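Local coordinates for cell surface protein (Putative S-layer protein) (Clostridioides difficile R20291, PDB 5NJL), which is a putative S-layer protein of the cell wall with an extended three-domain fold, shows cell adhesion in vitro and probably acts as an adhesin, at residues 68-73 with 269-274; 75-80 with 207-212; 92-97 with 199-204. All coordinates share one frame; numbering follows the deposited sequence.

Overall arrangement
The three contacts lie in a row along the length of the molecule, with interaction 2 between the others: its centre lies about 20 Å from that of interaction 1 and about 22 Å from that of interaction 3. Interactions 1 and 2 are partly buried, interaction 3 is at the surface. Interaction 2 is regular pairing inside a five-stranded sheet, with a largely buried aliphatic face. Interaction 1 uses the start of the same strand 72-79, but there an amide side chain and a water join two different sheets, and two nearby glutamates are each paired with a lysine. Interaction 3 is a short two-stranded ribbon with sulfate ions beside it. Lys212 pairs with Glu273 between interactions 1 and 2, and Asp79 meets Val204 between interactions 2 and 3.

Interaction 1 (68-73 with 269-274); sequences GENKEL and GKAIEL. With SO4 (sulfate ion), chain R.
Asn70 reaches across to the backbone of Ile272, and this is the direct hydrogen bond of the contact: Asn70 ND2 lies 3.1 Å from Ile272 O. It is a bent bond, with 143° at the hydrogen. The acceptor lies close to the plane of the Asn70 amide, whereas the donor stands above the carbonyl plane of Ile272. Asn70 OD1 has its own partner in Ser214, so both ends of the amide are engaged.

A second polar link runs through water. One molecule donates to Glu69 OE1 at 2.9 Å and accepts from Ala271 N at 3.0 Å. Glu69 CG sits anti to the carbonyl carbon (chi1 -64°) and the chain bends at chi2. The backbone N of Glu69 gives a nearly straight bond of 2.9 Å to O3 of a sulfate ion, probably from the crystallisation liquor.

Van der Waals contact centres on the methyl of buried Ala271, whose CB lies 3.8 Å from Asn70 CG and 3.4 Å from Glu69 OE1.

Among the charges, Glu72 OE1 and Glu273 OE2 come within 4.4 Å. Lysines probably offset this repulsion: Lys263 bridges to Glu72 and Lys212 to Glu273.

The type II turn Gly68-Lys71, leading into strand 72-79, thus meets the start of strand 271-278, which runs between strands 215-219 and 258-265 of a separate sheet.

Interaction 2 (75-80 with 207-212); sequences VTITDK and AEITIK
Val75 to Ile77 pair with Ile209 to Ala207 as antiparallel strands, their axes approaching to 4.7 Å and their N-to-C directions 164° apart. Val75 and Ile209 form a hydrogen-bonded pair, gripped by two nearly straight bonds: Val75 N to Ile209 O and Ile209 N to Val75 O are each 2.8 Å. The next such pair, Ile77 with Ala207, is held less tightly, for Ile77 N reaches Ala207 O at 3.1 Å and Ala207 N reaches Ile77 O at 3.3 Å. Between them Thr76 and Glu208 make the non-hydrogen-bonded pair, where CA-H...O contacts fill in, including Glu208 CA to Val75 O.

Val75, Ile77, Ala207 and Ile209 put their side chains on one face. Ile77 and Ile209 meet through their terminal methyls, Ile77 CD1 to Ile209 CD1 at 3.8 Å, with the two chains crossing at a slant. Ile77 CD1 is carried outward by an extended chi2 of -179°, while Ile209 has an unusual chi2 of 104°; its CD1 also lies against Val75 O. Further along, Val75 CG2 touches Ile211 CD1 at 3.8 Å. Ala207 CB packs more loosely beside Ile77 CB. The other face is more polar: Thr76 CG2 lies 4.3 Å from Glu208 CG there, and the Glu208 carboxylate turns away from the neighbouring strand.

The pair occupies the middle of a mixed five-stranded sheet. Strand 40-45 flanks 72-79, with Ile42 touching Val75 and Ile77, while strand 5-10 runs parallel beside 204-212 and brings Ile9 against Ile209 and Ile211.

Interaction 3 (92-97 with 199-204); sequences AEATEK and KNIDDV. With SO4 (sulfate ion), chain F; SO4 (sulfate ion), chain G.
Glu93 and Ala94 pair with Asn200 and Lys199 in a surface contact, a small antiparallel ribbon, separate from but leading directly into the five-stranded sheet. Ala94 and Lys199 are its hydrogen-bonded pair: Lys199 N reaches Ala94 O at 2.9 Å and Ala94 N reaches Lys199 O at 3.0 Å. The first of these is straight at the hydrogen (175°), although the donor stands well above the carbonyl plane of Ala94. Beyond the non-hydrogen-bonded pair Glu93 and Asn200, one more backbone bond follows, Ile201 N to Ala92 O at 3.0 Å.

Ile201 supplies the apolar part. Its CG1 lies anti to the carbonyl carbon (chi1 -62°) and passes 3.4 Å from Ala92 O, and CD1 goes on to Ala94 CB at 4.2 Å. Ile83 of strand 83-84 touches both Ile201 and Ala94.

In the fold, the ribbon joins a segment leaving the sheet of strand 72-79 to one returning to it, as strand 204-212 begins just after Asp203. It closes the base of a long insertion with helix 101-115 and strands 126-133, 138-145 and 152-158, consistent with one of the three domains branching off there.

Among the exposed side chains Glu96 and Lys199 cross obliquely. Carboxylate lies against aliphatic chain, Glu96 CD to Lys199 CD 3.7 Å, while Glu96 OE1 stays 5.5 Å from Lys199 NZ. A water lies within hydrogen-bonding distance of both Glu96 OE2 and Asn200 O, but has more acceptors in reach than protons, so which it serves is open. Asn200 N and Asp203 N each hold a different sulfate ion, probably from the crystallisation liquor, and Glu93 turns its carboxylate away to Ser33.

Interaction 1 (68-73 with 269-274)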
loop_
_atom_site.group_PDB
_atom_site.type_symbol
_atom_site.label_atom_id
_atom_site.label_comp_id
_atom_site.label_asym_id
_atom_site.label_seq_id
_atom_site.Cartn_x
_atom_site.Cartn_y
_atom_site.Cartn_z
ATOM N N GLY A 68 -28.826 -7.296 -0.470
ATOM C CA GLY A 68 -29.814 -8.390 -0.482
ATOM C C GLY A 68 -29.275 -9.692 0.073
ATOM O O GLY A 68 -28.054 -9.848 0.274
ATOM N N GLU A 69 -30.189 -10.639 0.308
ATOM C CA GLU A 69 -29.824 -11.975 0.818
ATOM C C GLU A 69 -28.913 -12.680 -0.177
ATOM O O GLU A 69 -29.182 -12.693 -1.380
ATOM C CB GLU A 69 -31.080 -12.821 1.099
ATOM C CG GLU A 69 -31.999 -12.280 2.204
ATOM C CD GLU A 69 -31.372 -12.245 3.600
ATOM O OE1 GLU A 69 -30.394 -12.980 3.869
ATOM O OE2 GLU A 69 -31.867 -11.468 4.449
ATOM N N ASN A 70 -27.801 -13.221 0.313
ATOM C CA ASN A 70 -26.783 -13.884 -0.530
ATOM C C ASN A 70 -26.227 -12.991 -1.641
ATOM O O ASN A 70 -25.741 -13.493 -2.661
ATOM C CB ASN A 70 -27.291 -15.246 -1.081
ATOM C CG ASN A 70 -26.794 -16.448 -0.267
ATOM O OD1 ASN A 70 -25.853 -16.350 0.514
ATOM N ND2 ASN A 70 -27.439 -17.582 -0.444
ATOM N N LYS A 71 -26.282 -11.673 -1.427
ATOM C CA LYS A 71 -25.577 -10.718 -2.299
ATOM C C LYS A 71 -24.330 -10.235 -1.561
ATOM O O LYS A 71 -24.162 -10.471 -0.349
ATOM C CB LYS A 71 -26.458 -9.527 -2.679
ATOM C CG LYS A 71 -27.764 -9.903 -3.384
ATOM C CD LYS A 71 -27.511 -10.594 -4.708
ATOM C CE LYS A 71 -28.816 -10.777 -5.457
ATOM N NZ LYS A 71 -28.561 -11.400 -6.775
ATOM N N GLU A 72 -23.455 -9.578 -2.311
ATOM C CA GLU A 72 -22.226 -9.049 -1.749
ATOM C C GLU A 72 -21.819 -7.702 -2.331
ATOM O O GLU A 72 -22.289 -7.284 -3.394
ATOM C CB GLU A 72 -21.089 -10.061 -1.922
ATOM C CG GLU A 72 -20.775 -10.420 -3.359
ATOM C CD GLU A 72 -19.794 -11.578 -3.456
ATOM O OE1 GLU A 72 -20.036 -12.638 -2.832
ATOM O OE2 GLU A 72 -18.787 -11.422 -4.174
ATOM N N LEU A 73 -20.910 -7.064 -1.603
ATOM C CA LEU A 73 -20.411 -5.722 -1.903
ATOM C C LEU A 73 -18.901 -5.783 -1.663
ATOM O O LEU A 73 -18.468 -6.445 -0.716
ATOM C CB LEU A 73 -21.056 -4.750 -0.911
ATOM C CG LEU A 73 -21.284 -3.281 -1.191
ATOM C CD1 LEU A 73 -22.014 -3.087 -2.518
ATOM C CD2 LEU A 73 -22.073 -2.677 -0.030
ATOM N N GLY A 269 -35.117 -20.880 5.309
ATOM C CA GLY A 269 -35.092 -19.680 4.521
ATOM C C GLY A 269 -33.860 -18.813 4.752
ATOM O O GLY A 269 -33.844 -17.674 4.295
ATOM N N LYS A 270 -32.833 -19.331 5.431
ATOM C CA LYS A 270 -31.634 -18.546 5.743
ATOM C C LYS A 270 -30.664 -18.578 4.566
ATOM O O LYS A 270 -30.427 -19.639 3.974
ATOM C CB LYS A 270 -30.926 -19.099 6.997
ATOM C CG LYS A 270 -29.782 -18.231 7.533
ATOM C CD LYS A 270 -29.360 -18.589 8.965
ATOM C CE LYS A 270 -30.093 -17.761 10.020
ATOM N NZ LYS A 270 -29.671 -18.071 11.434
ATOM N N ALA A 271 -30.059 -17.429 4.275
ATOM C CA ALA A 271 -29.047 -17.311 3.217
ATOM C C ALA A 271 -27.715 -17.888 3.703
ATOM O O ALA A 271 -27.149 -17.437 4.736
ATOM C CB ALA A 271 -28.864 -15.846 2.856
ATOM N N ILE A 272 -27.215 -18.879 2.977
ATOM C CA ILE A 272 -26.007 -19.592 3.338
ATOM C C ILE A 272 -25.000 -19.428 2.209
ATOM O O ILE A 272 -25.371 -19.432 1.029
ATOM C CB ILE A 272 -26.272 -21.101 3.518
ATOM C CG1 ILE A 272 -27.412 -21.363 4.513
ATOM C CG2 ILE A 272 -24.992 -21.848 3.892
ATOM C CD1 ILE A 272 -27.217 -20.839 5.910
ATOM N N GLU A 273 -23.723 -19.287 2.569
ATOM C CA GLU A 273 -22.661 -19.504 1.600
ATOM C C GLU A 273 -21.625 -20.436 2.161
ATOM O O GLU A 273 -20.951 -20.145 3.161
ATOM C CB GLU A 273 -21.971 -18.228 1.130
ATOM C CG GLU A 273 -21.025 -18.545 -0.018
ATOM C CD GLU A 273 -20.029 -17.445 -0.285
ATOM O OE1 GLU A 273 -19.132 -17.242 0.571
ATOM O OE2 GLU A 273 -20.148 -16.810 -1.347
ATOM N N LEU A 274 -21.474 -21.543 1.460
ATOM C CA LEU A 274 -20.640 -22.620 1.896
ATOM C C LEU A 274 -19.421 -22.614 0.979
ATOM O O LEU A 274 -19.558 -22.709 -0.235
ATOM C CB LEU A 274 -21.423 -23.924 1.751
ATOM C CG LEU A 274 -20.845 -25.180 2.383
ATOM C CD1 LEU A 274 -20.360 -24.932 3.807
ATOM C CD2 LEU A 274 -21.911 -26.274 2.339
HETATM S S SO4 R . -33.638 -9.214 -0.360
HETATM O O1 SO4 R . -35.099 -9.439 -0.462
HETATM O O2 SO4 R . -33.214 -8.341 -1.485
HETATM O O3 SO4 R . -32.942 -10.515 -0.453
HETATM O O4 SO4 R . -33.331 -8.579 0.948
HETATM O O HOH W 1 -31.026 -15.054 5.768
#

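Interaction 2 (75-80 with 207-212)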
loop_
_atom_site.group_PDB
_atom_site.type_symbol
_atom_site.label_atom_id
_atom_site.label_comp_id
_atom_site.label_asym_id
_atom_site.label_seq_id
_atom_site.Cartn_x
_atom_site.Cartn_y
_atom_site.Cartn_z
ATOM N N VAL A 75 -15.487 -3.488 -0.886
ATOM C CA VAL A 75 -14.974 -2.179 -0.449
ATOM C C VAL A 75 -13.443 -2.217 -0.560
ATOM O O VAL A 75 -12.819 -3.115 0.019
ATOM C CB VAL A 75 -15.369 -1.875 1.013
ATOM C CG1 VAL A 75 -14.818 -0.534 1.473
ATOM C CG2 VAL A 75 -16.888 -1.928 1.194
ATOM N N THR A 76 -12.848 -1.267 -1.293
ATOM C CA THR A 76 -11.374 -1.117 -1.292
ATOM C C THR A 76 -10.940 0.157 -0.585
ATOM O O THR A 76 -11.613 1.179 -0.670
ATOM C CB THR A 76 -10.775 -1.192 -2.703
ATOM O OG1 THR A 76 -11.132 -0.044 -3.473
ATOM C CG2 THR A 76 -11.268 -2.453 -3.417
ATOM N N ILE A 77 -9.877 0.042 0.195
ATOM C CA ILE A 77 -9.316 1.136 0.982
ATOM C C ILE A 77 -7.908 1.375 0.425
ATOM O O ILE A 77 -7.052 0.469 0.470
ATOM C CB ILE A 77 -9.255 0.757 2.458
ATOM C CG1 ILE A 77 -10.664 0.379 2.977
ATOM C CG2 ILE A 77 -8.604 1.857 3.304
ATOM C CD1 ILE A 77 -10.682 0.015 4.445
ATOM N N THR A 78 -7.700 2.568 -0.120
ATOM C CA THR A 78 -6.418 3.013 -0.652
ATOM C C THR A 78 -5.917 4.238 0.147
ATOM O O THR A 78 -6.650 5.199 0.334
ATOM C CB THR A 78 -6.552 3.342 -2.139
ATOM O OG1 THR A 78 -7.054 2.197 -2.841
ATOM C CG2 THR A 78 -5.207 3.733 -2.750
ATOM N N ASP A 79 -4.691 4.154 0.656
ATOM C CA ASP A 79 -3.931 5.302 1.166
ATOM C C ASP A 79 -3.432 6.080 -0.043
ATOM O O ASP A 79 -2.691 5.543 -0.878
ATOM C CB ASP A 79 -2.804 4.757 2.068
ATOM C CG ASP A 79 -1.890 5.814 2.642
ATOM O OD1 ASP A 79 -2.056 7.036 2.411
ATOM O OD2 ASP A 79 -0.978 5.405 3.380
ATOM N N LYS A 80 -3.856 7.333 -0.194
ATOM C CA LYS A 80 -3.415 8.143 -1.320
ATOM C C LYS A 80 -1.943 8.628 -1.194
ATOM O O LYS A 80 -1.453 9.311 -2.089
ATOM C CB LYS A 80 -4.320 9.353 -1.541
ATOM C CG LYS A 80 -5.756 9.016 -1.945
ATOM C CD LYS A 80 -6.682 10.235 -1.894
ATOM C CE LYS A 80 -6.582 11.172 -3.083
ATOM N NZ LYS A 80 -6.750 10.439 -4.354
ATOM N N ALA A 207 -6.515 -2.541 1.612
ATOM C CA ALA A 207 -7.494 -3.601 1.862
ATOM C C ALA A 207 -8.498 -3.754 0.759
ATOM O O ALA A 207 -8.778 -2.822 0.019
ATOM C CB ALA A 207 -8.198 -3.379 3.187
ATOM N N GLU A 208 -9.024 -4.971 0.655
ATOM C CA GLU A 208 -10.170 -5.289 -0.187
ATOM C C GLU A 208 -11.060 -6.133 0.730
ATOM O O GLU A 208 -10.644 -7.209 1.175
ATOM C CB GLU A 208 -9.681 -6.074 -1.399
ATOM C CG GLU A 208 -10.727 -6.618 -2.353
ATOM C CD GLU A 208 -10.153 -7.750 -3.219
ATOM O OE1 GLU A 208 -9.179 -7.492 -3.977
ATOM O OE2 GLU A 208 -10.666 -8.901 -3.123
ATOM N N ILE A 209 -12.231 -5.613 1.088
ATOM C CA ILE A 209 -13.132 -6.296 2.018
ATOM C C ILE A 209 -14.378 -6.680 1.243
ATOM O O ILE A 209 -15.014 -5.821 0.642
ATOM C CB ILE A 209 -13.507 -5.428 3.225
ATOM C CG1 ILE A 209 -12.255 -4.949 3.962
ATOM C CG2 ILE A 209 -14.427 -6.180 4.184
ATOM C CD1 ILE A 209 -11.942 -3.499 3.684
ATOM N N THR A 210 -14.708 -7.979 1.251
ATOM C CA THR A 210 -15.923 -8.488 0.611
ATOM C C THR A 210 -16.973 -8.673 1.700
ATOM O O THR A 210 -16.742 -9.368 2.675
ATOM C CB THR A 210 -15.660 -9.822 -0.113
ATOM O OG1 THR A 210 -14.616 -9.620 -1.066
ATOM C CG2 THR A 210 -16.923 -10.308 -0.850
ATOM N N ILE A 211 -18.106 -7.990 1.549
ATOM C CA ILE A 211 -19.176 -8.038 2.521
ATOM C C ILE A 211 -20.253 -8.940 1.914
ATOM O O ILE A 211 -20.703 -8.691 0.821
ATOM C CB ILE A 211 -19.787 -6.649 2.798
ATOM C CG1 ILE A 211 -18.704 -5.648 3.225
ATOM C CG2 ILE A 211 -20.825 -6.754 3.908
ATOM C CD1 ILE A 211 -19.201 -4.213 3.169
ATOM N N LYS A 212 -20.631 -9.983 2.639
ATOM C CA LYS A 212 -21.580 -10.973 2.135
ATOM C C LYS A 212 -22.748 -11.037 3.078
ATOM O O LYS A 212 -22.566 -11.225 4.286
ATOM C CB LYS A 212 -20.911 -12.340 2.039
ATOM C CG LYS A 212 -19.840 -12.397 0.971
ATOM C CD LYS A 212 -19.161 -13.762 0.903
ATOM C CE LYS A 212 -18.047 -13.763 -0.130
ATOM N NZ LYS A 212 -17.532 -15.123 -0.452
#

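Interaction 3 (92-97 with 199-204)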
loop_
_atom_site.group_PDB
_atom_site.type_symbol
_atom_site.label_atom_id
_atom_site.label_comp_id
_atom_site.label_asym_id
_atom_site.label_seq_id
_atom_site.Cartn_x
_atom_site.Cartn_y
_atom_site.Cartn_z
ATOM N N ALA A 92 1.067 15.190 1.631
ATOM C CA ALA A 92 0.855 14.316 0.476
ATOM C C ALA A 92 2.093 14.116 -0.389
ATOM O O ALA A 92 2.131 13.232 -1.255
ATOM C CB ALA A 92 -0.248 14.906 -0.401
ATOM N N GLU A 93 3.089 14.958 -0.168
ATOM C CA GLU A 93 4.288 14.971 -0.994
ATOM C C GLU A 93 5.526 15.020 -0.080
ATOM O O GLU A 93 5.466 15.495 1.074
ATOM C CB GLU A 93 4.233 16.112 -2.027
ATOM C CG GLU A 93 4.113 17.501 -1.444
ATOM C CD GLU A 93 2.704 17.831 -0.928
ATOM O OE1 GLU A 93 1.747 17.683 -1.726
ATOM O OE2 GLU A 93 2.572 18.211 0.264
ATOM N N ALA A 94 6.613 14.446 -0.583
ATOM C CA ALA A 94 7.871 14.360 0.167
ATOM C C ALA A 94 9.023 14.009 -0.765
ATOM O O ALA A 94 8.814 13.436 -1.850
ATOM C CB ALA A 94 7.782 13.310 1.247
ATOM N N THR A 95 10.241 14.367 -0.334
ATOM C CA THR A 95 11.450 13.929 -1.038
ATOM C C THR A 95 11.550 12.422 -0.942
ATOM O O THR A 95 11.371 11.845 0.131
ATOM C CB THR A 95 12.706 14.543 -0.420
ATOM O OG1 THR A 95 12.550 15.955 -0.399
ATOM C CG2 THR A 95 13.961 14.152 -1.245
ATOM N N GLU A 96 11.809 11.775 -2.067
ATOM C CA GLU A 96 11.995 10.344 -2.072
ATOM C C GLU A 96 13.235 9.959 -1.270
ATOM O O GLU A 96 14.180 10.741 -1.157
ATOM C CB GLU A 96 12.049 9.820 -3.524
ATOM C CG GLU A 96 10.634 9.871 -4.127
ATOM C CD GLU A 96 10.464 9.279 -5.520
ATOM O OE1 GLU A 96 11.441 9.212 -6.287
ATOM O OE2 GLU A 96 9.296 8.946 -5.851
ATOM N N LYS A 97 13.206 8.765 -0.708
ATOM C CA LYS A 97 14.287 8.240 0.104
ATOM C C LYS A 97 15.125 7.185 -0.630
ATOM O O LYS A 97 14.639 6.513 -1.540
ATOM C CB LYS A 97 13.718 7.645 1.380
ATOM C CG LYS A 97 12.974 8.640 2.265
ATOM C CD LYS A 97 12.356 7.903 3.434
ATOM C CE LYS A 97 11.974 8.850 4.567
ATOM N NZ LYS A 97 11.137 8.115 5.551
ATOM N N LYS A 199 8.049 14.938 -4.191
ATOM C CA LYS A 199 7.256 14.264 -5.200
ATOM C C LYS A 199 6.008 13.734 -4.532
ATOM O O LYS A 199 6.009 13.447 -3.346
ATOM C CB LYS A 199 8.039 13.097 -5.791
ATOM C CG LYS A 199 9.211 13.531 -6.682
ATOM C CD LYS A 199 9.717 12.340 -7.497
ATOM C CE LYS A 199 10.967 12.661 -8.305
ATOM N NZ LYS A 199 10.798 13.887 -9.142
ATOM N N ASN A 200 4.952 13.575 -5.312
ATOM C CA ASN A 200 3.706 12.999 -4.815
ATOM C C ASN A 200 3.970 11.608 -4.274
ATOM O O ASN A 200 4.576 10.787 -4.955
ATOM C CB ASN A 200 2.655 12.968 -5.956
ATOM C CG ASN A 200 1.259 12.655 -5.452
ATOM O OD1 ASN A 200 0.866 13.074 -4.360
ATOM N ND2 ASN A 200 0.500 11.933 -6.248
ATOM N N ILE A 201 3.560 11.337 -3.037
ATOM C CA ILE A 201 3.763 10.024 -2.440
ATOM C C ILE A 201 2.800 9.035 -3.126
ATOM O O ILE A 201 1.638 9.375 -3.371
ATOM C CB ILE A 201 3.523 10.032 -0.924
ATOM C CG1 ILE A 201 4.517 10.986 -0.221
ATOM C CG2 ILE A 201 3.655 8.632 -0.345
ATOM C CD1 ILE A 201 4.103 11.384 1.170
ATOM N N ASP A 202 3.289 7.832 -3.449
ATOM C CA ASP A 202 2.486 6.872 -4.205
ATOM C C ASP A 202 1.357 6.313 -3.341
ATOM O O ASP A 202 1.525 6.124 -2.108
ATOM C CB ASP A 202 3.325 5.679 -4.683
ATOM C CG ASP A 202 4.371 6.053 -5.755
ATOM O OD1 ASP A 202 4.324 7.160 -6.346
ATOM O OD2 ASP A 202 5.236 5.195 -6.011
ATOM N N ASP A 203 0.247 5.979 -4.010
ATOM C CA ASP A 203 -0.839 5.196 -3.399
ATOM C C ASP A 203 -0.307 3.915 -2.783
ATOM O O ASP A 203 0.677 3.363 -3.260
ATOM C CB ASP A 203 -1.866 4.748 -4.429
ATOM C CG ASP A 203 -2.732 5.846 -4.920
ATOM O OD1 ASP A 203 -2.639 7.006 -4.452
ATOM O OD2 ASP A 203 -3.546 5.536 -5.817
ATOM N N VAL A 204 -0.965 3.456 -1.728
ATOM C CA VAL A 204 -0.744 2.138 -1.143
ATOM C C VAL A 204 -2.146 1.526 -0.961
ATOM O O VAL A 204 -2.941 2.038 -0.193
ATOM C CB VAL A 204 -0.047 2.200 0.237
ATOM C CG1 VAL A 204 0.229 0.791 0.753
ATOM C CG2 VAL A 204 1.242 3.039 0.199
HETATM S S SO4 F . 0.423 6.992 -7.657
HETATM O O1 SO4 F . 0.605 8.309 -6.980
HETATM O O2 SO4 F . -0.666 7.102 -8.660
HETATM O O3 SO4 F . 0.099 5.932 -6.678
HETATM O O4 SO4 F . 1.682 6.615 -8.347
HETATM S S SO4 G . 5.304 14.135 -8.898
HETATM O O1 SO4 G . 3.934 13.997 -9.457
HETATM O O2 SO4 G . 5.436 15.469 -8.263
HETATM O O3 SO4 G . 5.511 13.053 -7.917
HETATM O O4 SO4 G . 6.311 14.003 -9.982
HETATM O O HOH W 2 7.015 9.612 -4.462
#